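Local coordinates for signal transduction histidine kinase, LytS (Clostridium beijerinckii, PDB 5XSJ), which probably acts as a membrane-bound sensor histidine kinase, transferring a phosphoryl group from ATP to a protein histidine, this piece being a four-helix part outside its kinase core, at residues S46-E49 with S50-N53. Residues are numbered along the deposited sequence; the frame is centred on the assembly and turned at random.
Sequences SKKE and SYNN
The ring of Tyr51 meets Lys48 with its edge: the Lys48 carbonyl O lies in the ring plane, 3.4 Å from Tyr51 CD2. Lys48 CG comes only loosely near Tyr51 CD2, at 4.4 Å, from off the ring plane. The fully extended Lys48 side chain runs on to a salt bridge with Glu99, while Tyr51 OH is hydrogen-bonded to Ser91, so both reach helix 73-99. The other flat groups, the Glu49 carboxylate and the Asn53 amide, stand nearly perpendicular, 84° apart, on side chains that run alongside each other in one direction. The closest side-chain approach of this pair is Glu49 CG to Asn53 ND2, 4.1 Å. With CG beside its own backbone N (chi1 -71°), Asn53 folds its amide back over the preceding turn, bringing its CG to 3.2 Å from Glu49 O. Glu49 O also accepts a nearly straight bond from Asn53 N, 2.9 Å with 169° at the hydrogen. One turn earlier Ser46 O takes Ser50 N at 3.0 Å from above its carbonyl plane, and Ser50 OG lies 3.2 Å from Ser46 O, its proton unsettled. Bonds from Tyr51 N to Lys47 O and from Asn52 N to Lys48 O complete the i to i+4 pattern of an alpha helix, here the early turns of helix 45-67, whose buried Tyr51 packs on Tyr87, Lys92 and Ile95 of helix 73-99 in a four-helix bundle.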
loop_
_atom_site.group_PDB
_atom_site.type_symbol
_atom_site.label_atom_id
_atom_site.label_comp_id
_atom_site.label_asym_id
_atom_site.label_seq_id
_atom_site.Cartn_x
_atom_site.Cartn_y
_atom_site.Cartn_z
ATOM N N SER B 46 -23.152 -4.208 -20.563
ATOM C CA SER B 46 -23.342 -2.775 -20.388
ATOM C C SER B 46 -22.276 -2.141 -19.482
ATOM O O SER B 46 -22.048 -0.930 -19.534
ATOM C CB SER B 46 -24.725 -2.493 -19.814
ATOM O OG SER B 46 -24.768 -2.848 -18.436
ATOM N N LYS B 47 -21.636 -2.950 -18.640
ATOM C CA LYS B 47 -20.588 -2.449 -17.762
ATOM C C LYS B 47 -19.345 -2.116 -18.589
ATOM O O LYS B 47 -18.717 -1.090 -18.386
ATOM C CB LYS B 47 -20.272 -3.470 -16.661
ATOM C CG LYS B 47 -20.943 -3.160 -15.310
ATOM C CD LYS B 47 -22.430 -2.910 -15.443
ATOM C CE LYS B 47 -23.132 -2.696 -14.101
ATOM N NZ LYS B 47 -23.173 -1.283 -13.668
ATOM N N LYS B 48 -19.021 -2.984 -19.542
ATOM C CA LYS B 48 -17.912 -2.774 -20.472
ATOM C C LYS B 48 -18.156 -1.587 -21.404
ATOM O O LYS B 48 -17.244 -0.797 -21.686
ATOM C CB LYS B 48 -17.672 -4.034 -21.298
ATOM C CG LYS B 48 -16.567 -3.901 -22.317
ATOM C CD LYS B 48 -16.420 -5.175 -23.123
ATOM C CE LYS B 48 -15.363 -5.029 -24.188
ATOM N NZ LYS B 48 -15.423 -6.179 -25.136
ATOM N N GLU B 49 -19.391 -1.469 -21.884
ATOM C CA GLU B 49 -19.807 -0.321 -22.680
ATOM C C GLU B 49 -19.591 0.989 -21.930
ATOM O O GLU B 49 -19.072 1.963 -22.486
ATOM C CB GLU B 49 -21.281 -0.462 -23.079
ATOM C CG GLU B 49 -21.772 0.618 -24.024
ATOM C CD GLU B 49 -23.283 0.568 -24.239
ATOM O OE1 GLU B 49 -23.822 1.474 -24.907
ATOM O OE2 GLU B 49 -23.935 -0.366 -23.723
ATOM N N SER B 50 -19.999 1.025 -20.665
ATOM C CA SER B 50 -19.794 2.215 -19.850
ATOM C C SER B 50 -18.316 2.438 -19.535
ATOM O O SER B 50 -17.853 3.576 -19.491
ATOM C CB SER B 50 -20.581 2.125 -18.544
ATOM O OG SER B 50 -21.971 2.164 -18.794
ATOM N N TYR B 51 -17.578 1.360 -19.299
ATOM C CA TYR B 51 -16.127 1.473 -19.084
ATOM C C TYR B 51 -15.496 2.214 -20.250
ATOM O O TYR B 51 -14.690 3.123 -20.083
ATOM C CB TYR B 51 -15.496 0.084 -18.939
ATOM C CG TYR B 51 -14.139 -0.031 -19.600
ATOM C CD1 TYR B 51 -13.006 0.439 -18.959
ATOM C CD2 TYR B 51 -13.980 -0.613 -20.860
ATOM C CE1 TYR B 51 -11.768 0.370 -19.545
ATOM C CE2 TYR B 51 -12.700 -0.700 -21.471
ATOM C CZ TYR B 51 -11.606 -0.198 -20.779
ATOM O OH TYR B 51 -10.317 -0.221 -21.252
ATOM N N ASN B 52 -15.900 1.807 -21.444
ATOM C CA ASN B 52 -15.301 2.298 -22.666
ATOM C C ASN B 52 -15.706 3.738 -22.958
ATOM O O ASN B 52 -14.854 4.576 -23.265
ATOM C CB ASN B 52 -15.671 1.379 -23.828
ATOM C CG ASN B 52 -15.024 1.802 -25.122
ATOM O OD1 ASN B 52 -15.701 1.997 -26.143
ATOM N ND2 ASN B 52 -13.701 1.979 -25.083
ATOM N N ASN B 53 -16.999 4.030 -22.830
ATOM C CA ASN B 53 -17.507 5.390 -23.010
ATOM C C ASN B 53 -16.847 6.393 -22.072
ATOM O O ASN B 53 -16.468 7.494 -22.480
ATOM C CB ASN B 53 -19.026 5.427 -22.800
ATOM C CG ASN B 53 -19.805 4.749 -23.941
ATOM O OD1 ASN B 53 -19.227 4.274 -24.918
ATOM N ND2 ASN B 53 -21.119 4.685 -23.795
#